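Local coordinates for protein coclaurine N-methyltransferase (Coptis japonica, PDB 6GKV) that catalyses the N-methylation of coclaurine, probably also of related tetrahydroisoquinolines, with S-adenosyl-L-methionine as methyl donor in alkaloid biosynthesis, at residues 26-29 / 30-34; 68-71 / 72-76; 207-210 / 211-215; 257-261 / 262-266. One frame throughout, in Å; residues are numbered along the deposited sequence.

All four are local contacts within one run of chain. Contacts 1 and 3 are each a little over two turns of one helix, in helix 21-39 and helix 206-215. They lie on opposite sides of the chain's centre, about 36 Å apart between centres. Contact 1 is partly buried, with arginines and a glutamine on its exposed side. Contact 3 is buried and joins a salt bridge to an apolar face. Contact 2 is a short, weakly bonded helix and the bend after it, and touches S-adenosyl-L-homocysteine. Contact 4 is a buried turn of proline, serines and aromatic rings at the dimer interface. Contacts 3 and 4 come within about 5 Å at their nearest atoms.

Contact 1: 26-29 / 30-34; sequences QLIR and RELAR
Gln-26 carries CG opposite its backbone N (chi1 -172°), while Arg-30 carries CG opposite its carbonyl carbon (chi1 -67°) and runs extended to NE. These settings bring the amide and the guanidinium together one helical turn apart. OE1 of Gln-26 lies 2.8 Å from NH2 of Arg-30, with the two flat groups turned 52° from each other. The other branch of the guanidinium goes to an apolar neighbour: NH1 of Arg-30 lies 3.2 Å from CD2 of Leu-27. On the buried side, Ile-28 and Leu-32 lie alongside each other and point the same way. CG2 of Ile-28 is 4.1 Å from CG of Leu-32.

The backbone is that of a helix. N of Leu-32 gives a nearly straight bond of 2.9 Å to O of Ile-28. Earlier in the turn the bonds are weaker, and N of Arg-30 is shared between O of Gln-26 and O of Leu-27. A water donates to O of Leu-27 at 2.6 Å and, less closely, to OE2 of Glu-31. OE1 of Glu-31 forms a salt bridge with NH1 of Arg-34, 2.6 Å away.

Helix 21-39 meets its surroundings on several sides. NE of Arg-29 forms a salt bridge with Glu-332 of helix 313-335, and Arg-34 reaches Asp-241. Ile-28 packs on Trp-245 and Phe-246, and Leu-32 on Tyr-336, just beyond helix 313-335.

Contact 2: 68-71 / 72-76; sequences ETLD and SQLYE. With SAH (S-adenosyl-L-homocysteine), chain C.
Leu-70 and Tyr-75 meet in a local contact round the short helix 70-73 and the bend after it, at the wall of the cofactor and substrate pocket. CD1 of Leu-70 comes obliquely to the tyrosine ring, 3.7 Å from CE2 of Tyr-75. N of Leu-74 bonds to O of Leu-70 at 3.3 Å.

Tyr-75 has CG across from its carbonyl carbon (chi1 -61°), which lays its ring against the S-adenosyl-L-homocysteine (SAH) ribose. SAH C2' lies 3.6 Å over the centre of one face, and CG of Leu-74 lies 3.9 Å over the opposite face. OH of Tyr-75 is 3.4 Å from the SAH sulfur SD and is hydrogen-bonded to NE2 of His-202. The ring also touches the bound N-methylheliamine. With alanine in place of the tyrosine, a gap would probably open beside the SAH ribose, and NE2 of His-202 would lose its hydroxyl partner.

OD2 of Asp-71 approaches OE2 of Glu-76 to 3.4 Å, the carboxylate planes nearly at right angles. OE2 of Glu-76 also has a weak hydrogen bond with OG of Ser-156. Two acids so close would probably raise one another's proton affinity. The tyrosine places its hydroxyl beside the sulfur that carries the methyl group in S-adenosyl-L-methionine.

Contact 3: 207-210 / 211-215; sequences ELLL and RKISE
Glu-207 and Arg-211 form a salt bridge (i, i+4) on helix 206-215. In sequence this helix links strands 191-197 and 221-230, parallel neighbours in the Rossmann-like methyltransferase sheet. The two side chains run alongside each other. NH2 of Arg-211 donates to OE2 of Glu-207 at 3.2 Å. The oxygen is met on its anti side, somewhat out of the carboxylate plane, while the acceptor lies near the guanidinium plane. The carboxylate and guanidinium planes are 85° apart and only OE2 takes part, so this is a single bond. The bend of Arg-211 at chi3 (-44°) turns its guanidinium back toward the glutamate.

OE1 of Glu-207 forms a salt bridge with Arg-59, and NH1 of Arg-211 with Asp-270. A glutamine in place of Glu-207 would probably leave Arg-59 and Arg-211 each without the negative charge they share here. NZ of Lys-212 is hydrogen-bonded to O of Ile-182, a residue of the cofactor site.

The backbone is satisfied turn by turn. N of Arg-211 bonds to O of Glu-207 at 3.0 Å, N of Lys-212 to O of Leu-208 at 3.1 Å, and N of Ile-213 to O of Leu-209 at 3.0 Å. On the buried face, CG of Leu-209 lies 4.0 Å from CD1 of Ile-213. Leu-210 and Ile-213 both rest on Leu-223 of strand 221-230. Ser-214 uses its main-chain N for O of Leu-210 at 3.0 Å. Its hydroxyl turns back along the helix, and OG of Ser-214 donates to O of Arg-211 at 2.8 Å.

Contact 4: 257-261 / 262-266; sequences IIPSA and SFFLY
Pro-259 and Ser-260 both meet Phe-263. The proline comes obliquely to the phenylalanine, with CB of Pro-259 3.6 Å from CB of Phe-263. The serine hydroxyl lies at the ring edge, near its plane, and OG of Ser-260 is 3.3 Å from CD1 of Phe-263. With chi1 at -153°, CG of Phe-263 is swung away from its own backbone N. CD2 of Phe-263 then lies 4.2 Å above one face of the Phe-264 ring, offset toward the rim. CG of Pro-259 approaches the same ring obliquely, 4.2 Å from CZ of Phe-264.

A type I beta turn from Ser-260 to Phe-263 sets this arrangement. N of Phe-263 bonds to O of Ser-260 at 3.1 Å, from well above the carbonyl plane. The side chains bridge the turn as well: OG of Ser-260 and OG of Ser-262 are hydrogen-bonded at 3.1 Å.

The turn leads from strand 257-258 into the 3-10 segment 264-266. Phe-263 packs on Thr-55 and Leu-58 of helix 44-58. Phe-264 meets His-227 of strand 221-230, Tyr-206 and Phe-200 edge-to-face. At the dimer interface, OH of Tyr-266 is hydrogen-bonded to His-276 of the second subunit, on that subunit's strand 272-279.

Contact 1: 26-29 / 30-34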
loop_
_atom_site.group_PDB
_atom_site.type_symbol
_atom_site.label_atom_id
_atom_site.label_comp_id
_atom_site.label_asym_id
_atom_site.label_seq_id
_atom_site.Cartn_x
_atom_site.Cartn_y
_atom_site.Cartn_z
ATOM N N GLN A 26 21.998 23.179 -3.665
ATOM C CA GLN A 26 21.103 24.079 -2.958
ATOM C C GLN A 26 19.815 24.377 -3.730
ATOM O O GLN A 26 18.743 24.399 -3.146
ATOM C CB GLN A 26 21.818 25.392 -2.635
ATOM C CG GLN A 26 21.028 26.301 -1.731
ATOM C CD GLN A 26 21.819 27.516 -1.309
ATOM O OE1 GLN A 26 21.344 28.647 -1.398
ATOM N NE2 GLN A 26 23.041 27.287 -0.858
ATOM N N LEU A 27 19.913 24.610 -5.037
ATOM C CA LEU A 27 18.727 24.970 -5.820
ATOM C C LEU A 27 17.817 23.766 -6.041
ATOM O O LEU A 27 16.587 23.907 -6.108
ATOM C CB LEU A 27 19.123 25.577 -7.172
ATOM C CG LEU A 27 19.763 26.967 -7.130
ATOM C CD1 LEU A 27 20.260 27.397 -8.508
ATOM C CD2 LEU A 27 18.777 27.980 -6.582
ATOM N N ILE A 28 18.436 22.596 -6.186
ATOM C CA ILE A 28 17.704 21.352 -6.371
ATOM C C ILE A 28 16.892 21.075 -5.107
ATOM O O ILE A 28 15.688 20.834 -5.186
ATOM C CB ILE A 28 18.661 20.178 -6.704
ATOM C CG1 ILE A 28 19.199 20.350 -8.127
ATOM C CG2 ILE A 28 17.957 18.859 -6.580
ATOM C CD1 ILE A 28 20.113 19.250 -8.604
ATOM N N ARG A 29 17.543 21.168 -3.946
ATOM C CA ARG A 29 16.885 20.928 -2.666
ATOM C C ARG A 29 15.662 21.801 -2.484
ATOM O O ARG A 29 14.707 21.401 -1.812
ATOM C CB ARG A 29 17.830 21.177 -1.499
ATOM C CG ARG A 29 18.965 20.228 -1.449
ATOM C CD ARG A 29 19.595 20.232 -0.113
ATOM N NE ARG A 29 20.932 19.691 -0.231
ATOM C CZ ARG A 29 22.029 20.428 -0.152
ATOM N NH1 ARG A 29 21.931 21.738 0.077
ATOM N NH2 ARG A 29 23.221 19.854 -0.288
ATOM N N ARG A 30 15.698 22.995 -3.069
ATOM C CA ARG A 30 14.599 23.941 -2.916
ATOM C C ARG A 30 13.390 23.452 -3.686
ATOM O O ARG A 30 12.257 23.641 -3.249
ATOM C CB ARG A 30 14.983 25.335 -3.409
ATOM C CG ARG A 30 16.032 26.028 -2.595
ATOM C CD ARG A 30 16.163 27.479 -3.084
ATOM N NE ARG A 30 17.300 28.154 -2.455
ATOM C CZ ARG A 30 17.939 29.198 -2.961
ATOM N NH1 ARG A 30 17.566 29.723 -4.126
ATOM N NH2 ARG A 30 18.960 29.718 -2.298
ATOM N N GLU A 31 13.640 22.846 -4.846
ATOM C CA GLU A 31 12.559 22.297 -5.669
ATOM C C GLU A 31 12.014 21.025 -5.033
ATOM O O GLU A 31 10.801 20.844 -4.946
ATOM C CB GLU A 31 13.032 22.020 -7.106
ATOM C CG GLU A 31 13.262 23.263 -7.923
ATOM C CD GLU A 31 12.092 24.232 -7.857
ATOM O OE1 GLU A 31 10.957 23.822 -8.188
ATOM O OE2 GLU A 31 12.311 25.402 -7.472
ATOM N N LEU A 32 12.926 20.151 -4.615
ATOM C CA LEU A 32 12.579 18.955 -3.867
ATOM C C LEU A 32 11.632 19.292 -2.717
ATOM O O LEU A 32 10.514 18.790 -2.665
ATOM C CB LEU A 32 13.834 18.282 -3.327
ATOM C CG LEU A 32 14.712 17.626 -4.382
ATOM C CD1 LEU A 32 15.786 16.806 -3.693
ATOM C CD2 LEU A 32 13.852 16.762 -5.300
ATOM N N ALA A 33 12.084 20.166 -1.826
ATOM C CA ALA A 33 11.256 20.674 -0.736
ATOM C C ALA A 33 9.863 21.007 -1.234
ATOM O O ALA A 33 8.874 20.606 -0.642
ATOM C CB ALA A 33 11.898 21.908 -0.115
ATOM N N ARG A 34 9.794 21.719 -2.352
ATOM C CA ARG A 34 8.507 22.134 -2.890
ATOM C C ARG A 34 7.679 20.972 -3.453
ATOM O O ARG A 34 6.451 21.067 -3.497
ATOM C CB ARG A 34 8.700 23.177 -3.981
ATOM C CG ARG A 34 9.175 24.557 -3.513
ATOM C CD ARG A 34 9.376 25.487 -4.728
ATOM N NE ARG A 34 8.108 25.775 -5.393
ATOM C CZ ARG A 34 7.855 25.579 -6.685
ATOM N NH1 ARG A 34 8.785 25.096 -7.502
ATOM N NH2 ARG A 34 6.653 25.875 -7.158
HETATM O O HOH W 1 15.459 26.064 -6.953
#

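Contact 2: 68-71 / 72-76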
loop_
_atom_site.group_PDB
_atom_site.type_symbol
_atom_site.label_atom_id
_atom_site.label_comp_id
_atom_site.label_asym_id
_atom_site.label_seq_id
_atom_site.Cartn_x
_atom_site.Cartn_y
_atom_site.Cartn_z
ATOM N N GLU A 68 9.994 5.991 -28.797
ATOM C CA GLU A 68 11.214 6.029 -29.603
ATOM C C GLU A 68 11.953 7.368 -29.463
ATOM O O GLU A 68 13.161 7.422 -29.710
ATOM C CB GLU A 68 10.924 5.732 -31.083
ATOM C CG GLU A 68 10.846 4.226 -31.393
ATOM C CD GLU A 68 12.182 3.499 -31.219
ATOM O OE1 GLU A 68 13.237 4.170 -31.134
ATOM O OE2 GLU A 68 12.167 2.251 -31.130
ATOM N N THR A 69 11.253 8.432 -29.060
ATOM C CA THR A 69 11.923 9.676 -28.664
ATOM C C THR A 69 12.473 9.590 -27.214
ATOM O O THR A 69 13.169 10.506 -26.758
ATOM C CB THR A 69 10.993 10.915 -28.798
ATOM O OG1 THR A 69 9.701 10.632 -28.254
ATOM C CG2 THR A 69 10.836 11.360 -30.267
ATOM N N LEU A 70 12.150 8.502 -26.500
ATOM C CA LEU A 70 12.820 8.171 -25.239
ATOM C C LEU A 70 14.093 7.374 -25.523
ATOM O O LEU A 70 15.118 7.586 -24.871
ATOM C CB LEU A 70 11.894 7.380 -24.294
ATOM C CG LEU A 70 12.452 6.692 -23.032
ATOM C CD1 LEU A 70 13.290 7.643 -22.175
ATOM C CD2 LEU A 70 11.318 6.068 -22.214
ATOM N N ASP A 71 14.023 6.459 -26.490
ATOM C CA ASP A 71 15.195 5.683 -26.895
ATOM C C ASP A 71 16.231 6.544 -27.629
ATOM O O ASP A 71 17.372 6.130 -27.802
ATOM C CB ASP A 71 14.788 4.497 -27.777
ATOM C CG ASP A 71 15.969 3.593 -28.125
ATOM O OD1 ASP A 71 16.465 2.893 -27.219
ATOM O OD2 ASP A 71 16.407 3.583 -29.297
ATOM N N SER A 72 15.844 7.745 -28.048
ATOM C CA SER A 72 16.760 8.610 -28.794
ATOM C C SER A 72 17.528 9.587 -27.907
ATOM O O SER A 72 18.747 9.719 -28.053
ATOM C CB SER A 72 16.008 9.395 -29.876
ATOM O OG SER A 72 16.043 8.727 -31.124
ATOM N N GLN A 73 16.823 10.284 -27.015
ATOM C CA GLN A 73 17.472 11.269 -26.153
ATOM C C GLN A 73 18.313 10.565 -25.096
ATOM O O GLN A 73 19.365 11.054 -24.677
ATOM C CB GLN A 73 16.442 12.196 -25.490
ATOM C CG GLN A 73 15.809 13.202 -26.446
ATOM C CD GLN A 73 15.067 14.324 -25.735
ATOM O OE1 GLN A 73 15.639 15.058 -24.921
ATOM N NE2 GLN A 73 13.784 14.457 -26.037
ATOM N N LEU A 74 17.832 9.394 -24.701
ATOM C CA LEU A 74 18.411 8.597 -23.631
ATOM C C LEU A 74 18.522 7.164 -24.151
ATOM O O LEU A 74 17.925 6.854 -25.178
ATOM C CB LEU A 74 17.522 8.688 -22.390
ATOM C CG LEU A 74 18.038 8.364 -20.995
ATOM C CD1 LEU A 74 19.311 9.141 -20.676
ATOM C CD2 LEU A 74 16.930 8.708 -20.019
ATOM N N TYR A 75 19.304 6.309 -23.489
ATOM C CA TYR A 75 19.337 4.862 -23.797
ATOM C C TYR A 75 19.949 4.444 -25.161
ATOM O O TYR A 75 20.001 3.248 -25.476
ATOM C CB TYR A 75 17.913 4.287 -23.678
ATOM C CG TYR A 75 17.344 4.444 -22.288
ATOM C CD1 TYR A 75 18.157 4.259 -21.172
ATOM C CD2 TYR A 75 16.020 4.814 -22.087
ATOM C CE1 TYR A 75 17.671 4.408 -19.902
ATOM C CE2 TYR A 75 15.522 4.973 -20.807
ATOM C CZ TYR A 75 16.359 4.764 -19.715
ATOM O OH TYR A 75 15.896 4.907 -18.420
ATOM N N GLU A 76 20.398 5.413 -25.963
ATOM C CA GLU A 76 21.264 5.131 -27.115
ATOM C C GLU A 76 22.624 5.775 -26.869
ATOM O O GLU A 76 23.145 6.512 -27.706
ATOM C CB GLU A 76 20.670 5.651 -28.433
ATOM C CG GLU A 76 19.715 4.696 -29.155
ATOM C CD GLU A 76 20.320 3.341 -29.466
ATOM O OE1 GLU A 76 21.553 3.230 -29.626
ATOM O OE2 GLU A 76 19.544 2.376 -29.559
HETATM N N SAH C . 17.655 -2.462 -16.500
HETATM C CA SAH C . 18.918 -1.827 -16.850
HETATM C CB SAH C . 18.695 -0.400 -17.329
HETATM C CG SAH C . 17.539 0.351 -16.674
HETATM S SD SAH C . 17.241 1.939 -17.500
HETATM C C SAH C . 19.889 -1.818 -15.679
HETATM O O SAH C . 19.443 -2.037 -14.552
HETATM O OXT SAH C . 21.101 -1.592 -15.835
HETATM C "C5'" SAH C . 15.755 1.351 -18.358
HETATM C "C4'" SAH C . 16.015 0.279 -19.424
HETATM O "O4'" SAH C . 14.804 -0.081 -20.070
HETATM C "C3'" SAH C . 16.965 0.752 -20.516
HETATM O "O3'" SAH C . 17.774 -0.327 -20.909
HETATM C "C2'" SAH C . 16.082 1.095 -21.690
HETATM O "O2'" SAH C . 16.783 0.826 -22.879
HETATM C "C1'" SAH C . 14.899 0.154 -21.470
HETATM N N9 SAH C . 13.625 0.673 -22.017
HETATM C C8 SAH C . 13.031 1.898 -21.796
HETATM N N7 SAH C . 11.871 1.946 -22.500
HETATM C C5 SAH C . 11.715 0.769 -23.169
HETATM C C6 SAH C . 10.729 0.283 -24.035
HETATM N N6 SAH C . 9.663 1.022 -24.355
HETATM N N1 SAH C . 10.865 -0.985 -24.570
HETATM C C2 SAH C . 11.970 -1.758 -24.256
HETATM N N3 SAH C . 12.938 -1.273 -23.400
HETATM C C4 SAH C . 12.812 -0.031 -22.871
#

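Contact 3: 207-210 / 211-215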
loop_
_atom_site.group_PDB
_atom_site.type_symbol
_atom_site.label_atom_id
_atom_site.label_comp_id
_atom_site.label_asym_id
_atom_site.label_seq_id
_atom_site.Cartn_x
_atom_site.Cartn_y
_atom_site.Cartn_z
ATOM N N GLU A 207 -1.680 -1.787 -15.899
ATOM C CA GLU A 207 -2.596 -2.922 -15.999
ATOM C C GLU A 207 -2.371 -3.671 -17.333
ATOM O O GLU A 207 -2.328 -4.906 -17.349
ATOM C CB GLU A 207 -4.058 -2.454 -15.863
ATOM C CG GLU A 207 -5.106 -3.541 -16.105
ATOM C CD GLU A 207 -6.514 -2.982 -16.293
ATOM O OE1 GLU A 207 -6.851 -1.965 -15.659
ATOM O OE2 GLU A 207 -7.285 -3.550 -17.093
ATOM N N LEU A 208 -2.207 -2.934 -18.437
ATOM C CA LEU A 208 -1.977 -3.576 -19.747
ATOM C C LEU A 208 -0.582 -4.193 -19.819
ATOM O O LEU A 208 -0.428 -5.323 -20.251
ATOM C CB LEU A 208 -2.173 -2.592 -20.905
ATOM C CG LEU A 208 -3.624 -2.225 -21.237
ATOM C CD1 LEU A 208 -3.688 -1.259 -22.412
ATOM C CD2 LEU A 208 -4.465 -3.459 -21.530
ATOM N N LEU A 209 0.425 -3.466 -19.360
ATOM C CA LEU A 209 1.791 -3.990 -19.318
ATOM C C LEU A 209 1.928 -5.266 -18.461
ATOM O O LEU A 209 2.555 -6.241 -18.892
ATOM C CB LEU A 209 2.745 -2.913 -18.787
ATOM C CG LEU A 209 4.208 -3.324 -18.871
ATOM C CD1 LEU A 209 4.535 -3.675 -20.315
ATOM C CD2 LEU A 209 5.095 -2.223 -18.387
ATOM N N LEU A 210 1.363 -5.256 -17.249
ATOM C CA LEU A 210 1.423 -6.428 -16.374
ATOM C C LEU A 210 0.553 -7.591 -16.880
ATOM O O LEU A 210 0.899 -8.766 -16.671
ATOM C CB LEU A 210 1.032 -6.046 -14.936
ATOM C CG LEU A 210 2.178 -5.319 -14.202
ATOM C CD1 LEU A 210 1.734 -4.736 -12.878
ATOM C CD2 LEU A 210 3.408 -6.218 -13.998
ATOM N N ARG A 211 -0.558 -7.290 -17.556
ATOM C CA ARG A 211 -1.315 -8.354 -18.200
ATOM C C ARG A 211 -0.409 -9.077 -19.204
ATOM O O ARG A 211 -0.343 -10.313 -19.224
ATOM C CB ARG A 211 -2.579 -7.818 -18.895
ATOM C CG ARG A 211 -3.539 -8.923 -19.428
ATOM C CD ARG A 211 -4.868 -8.340 -19.933
ATOM N NE ARG A 211 -5.405 -7.333 -19.016
ATOM C CZ ARG A 211 -6.056 -7.603 -17.881
ATOM N NH1 ARG A 211 -6.271 -8.861 -17.512
ATOM N NH2 ARG A 211 -6.499 -6.618 -17.108
ATOM N N LYS A 212 0.303 -8.303 -20.019
ATOM C CA LYS A 212 1.187 -8.872 -21.034
ATOM C C LYS A 212 2.304 -9.715 -20.400
ATOM O O LYS A 212 2.505 -10.868 -20.767
ATOM C CB LYS A 212 1.787 -7.756 -21.912
ATOM C CG LYS A 212 2.796 -8.242 -22.938
ATOM C CD LYS A 212 3.372 -7.103 -23.766
ATOM C CE LYS A 212 2.398 -6.622 -24.826
ATOM N NZ LYS A 212 2.853 -5.352 -25.425
ATOM N N ILE A 213 3.013 -9.137 -19.437
ATOM C CA ILE A 213 4.144 -9.806 -18.799
ATOM C C ILE A 213 3.756 -11.118 -18.088
ATOM O O ILE A 213 4.530 -12.092 -18.072
ATOM C CB ILE A 213 4.828 -8.842 -17.797
ATOM C CG1 ILE A 213 5.473 -7.675 -18.560
ATOM C CG2 ILE A 213 5.887 -9.562 -16.978
ATOM C CD1 ILE A 213 6.134 -6.662 -17.659
ATOM N N SER A 214 2.557 -11.149 -17.506
ATOM C CA SER A 214 2.109 -12.332 -16.766
ATOM C C SER A 214 1.907 -13.499 -17.720
ATOM O O SER A 214 2.105 -14.654 -17.349
ATOM C CB SER A 214 0.816 -12.054 -15.991
ATOM O OG SER A 214 -0.282 -11.872 -16.865
ATOM N N GLU A 215 1.535 -13.180 -18.959
ATOM C CA GLU A 215 1.336 -14.193 -19.996
ATOM C C GLU A 215 2.668 -14.841 -20.373
ATOM O O GLU A 215 2.688 -15.934 -20.935
ATOM C CB GLU A 215 0.664 -13.584 -21.229
ATOM C CG GLU A 215 -0.763 -13.086 -20.975
ATOM C CD GLU A 215 -1.353 -12.305 -22.148
ATOM O OE1 GLU A 215 -0.673 -12.168 -23.192
ATOM O OE2 GLU A 215 -2.502 -11.829 -22.021
#

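Contact 4: 257-261 / 262-266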
loop_
_atom_site.group_PDB
_atom_site.type_symbol
_atom_site.label_atom_id
_atom_site.label_comp_id
_atom_site.label_asym_id
_atom_site.label_seq_id
_atom_site.Cartn_x
_atom_site.Cartn_y
_atom_site.Cartn_z
ATOM N N ILE A 257 7.491 8.553 -14.690
ATOM C CA ILE A 257 6.529 8.519 -13.583
ATOM C C ILE A 257 7.263 8.156 -12.288
ATOM O O ILE A 257 8.161 7.302 -12.284
ATOM C CB ILE A 257 5.383 7.507 -13.830
ATOM C CG1 ILE A 257 4.317 8.095 -14.743
ATOM C CG2 ILE A 257 4.692 7.154 -12.559
ATOM C CD1 ILE A 257 3.232 7.098 -15.094
ATOM N N ILE A 258 6.929 8.851 -11.203
ATOM C CA ILE A 258 7.422 8.449 -9.885
ATOM C C ILE A 258 6.305 7.759 -9.111
ATOM O O ILE A 258 5.376 8.430 -8.629
ATOM C CB ILE A 258 7.936 9.647 -9.067
ATOM C CG1 ILE A 258 8.911 10.469 -9.905
ATOM C CG2 ILE A 258 8.568 9.163 -7.757
ATOM C CD1 ILE A 258 10.172 9.714 -10.275
ATOM N N PRO A 259 6.363 6.419 -9.022
ATOM C CA PRO A 259 5.309 5.717 -8.271
ATOM C C PRO A 259 5.484 5.853 -6.747
ATOM O O PRO A 259 6.569 6.145 -6.258
ATOM C CB PRO A 259 5.457 4.238 -8.725
ATOM C CG PRO A 259 6.637 4.194 -9.711
ATOM C CD PRO A 259 7.403 5.497 -9.534
ATOM N N SER A 260 4.404 5.682 -6.004
ATOM C CA SER A 260 4.505 5.419 -4.566
ATOM C C SER A 260 5.151 4.077 -4.363
ATOM O O SER A 260 5.132 3.226 -5.257
ATOM C CB SER A 260 3.131 5.416 -3.918
ATOM O OG SER A 260 2.317 4.491 -4.624
ATOM N N ALA A 261 5.703 3.867 -3.179
ATOM C CA ALA A 261 6.238 2.551 -2.854
ATOM C C ALA A 261 5.128 1.494 -2.903
ATOM O O ALA A 261 5.398 0.333 -3.190
ATOM C CB ALA A 261 6.916 2.568 -1.500
ATOM N N SER A 262 3.885 1.913 -2.658
ATOM C CA SER A 262 2.712 1.018 -2.652
ATOM C C SER A 262 2.061 0.770 -4.005
ATOM O O SER A 262 1.021 0.117 -4.068
ATOM C CB SER A 262 1.627 1.597 -1.748
ATOM O OG SER A 262 1.001 2.694 -2.416
ATOM N N PHE A 263 2.641 1.307 -5.071
ATOM C CA PHE A 263 1.869 1.579 -6.290
ATOM C C PHE A 263 1.382 0.323 -7.009
ATOM O O PHE A 263 0.216 0.232 -7.395
ATOM C CB PHE A 263 2.689 2.458 -7.274
ATOM C CG PHE A 263 1.824 3.305 -8.182
ATOM C CD1 PHE A 263 1.024 4.308 -7.649
ATOM C CD2 PHE A 263 1.803 3.100 -9.547
ATOM C CE1 PHE A 263 0.217 5.090 -8.475
ATOM C CE2 PHE A 263 0.992 3.877 -10.396
ATOM C CZ PHE A 263 0.193 4.854 -9.867
ATOM N N PHE A 264 2.259 -0.655 -7.164
ATOM C CA PHE A 264 1.921 -1.811 -7.956
ATOM C C PHE A 264 1.146 -2.824 -7.150
ATOM O O PHE A 264 0.661 -3.809 -7.689
ATOM C CB PHE A 264 3.187 -2.388 -8.553
ATOM C CG PHE A 264 3.890 -1.410 -9.438
ATOM C CD1 PHE A 264 3.288 -0.977 -10.607
ATOM C CD2 PHE A 264 5.121 -0.881 -9.088
ATOM C CE1 PHE A 264 3.910 -0.040 -11.439
ATOM C CE2 PHE A 264 5.748 0.048 -9.910
ATOM C CZ PHE A 264 5.138 0.473 -11.087
ATOM N N LEU A 265 0.975 -2.539 -5.860
ATOM C CA LEU A 265 0.028 -3.273 -5.048
ATOM C C LEU A 265 -1.375 -3.091 -5.631
ATOM O O LEU A 265 -2.299 -3.854 -5.319
ATOM C CB LEU A 265 0.069 -2.799 -3.586
ATOM C CG LEU A 265 1.402 -2.953 -2.825
ATOM C CD1 LEU A 265 1.271 -2.512 -1.381
ATOM C CD2 LEU A 265 1.966 -4.381 -2.895
ATOM N N TYR A 266 -1.533 -2.066 -6.470
ATOM C CA TYR A 266 -2.849 -1.708 -6.989
ATOM C C TYR A 266 -3.039 -2.233 -8.397
ATOM O O TYR A 266 -4.039 -1.936 -9.050
ATOM C CB TYR A 266 -3.042 -0.193 -6.965
ATOM C CG TYR A 266 -3.267 0.391 -5.581
ATOM C CD1 TYR A 266 -4.499 0.240 -4.931
ATOM C CD2 TYR A 266 -2.264 1.094 -4.931
ATOM C CE1 TYR A 266 -4.724 0.756 -3.674
ATOM C CE2 TYR A 266 -2.477 1.640 -3.643
ATOM C CZ TYR A 266 -3.713 1.468 -3.032
ATOM O OH TYR A 266 -3.944 2.000 -1.782
#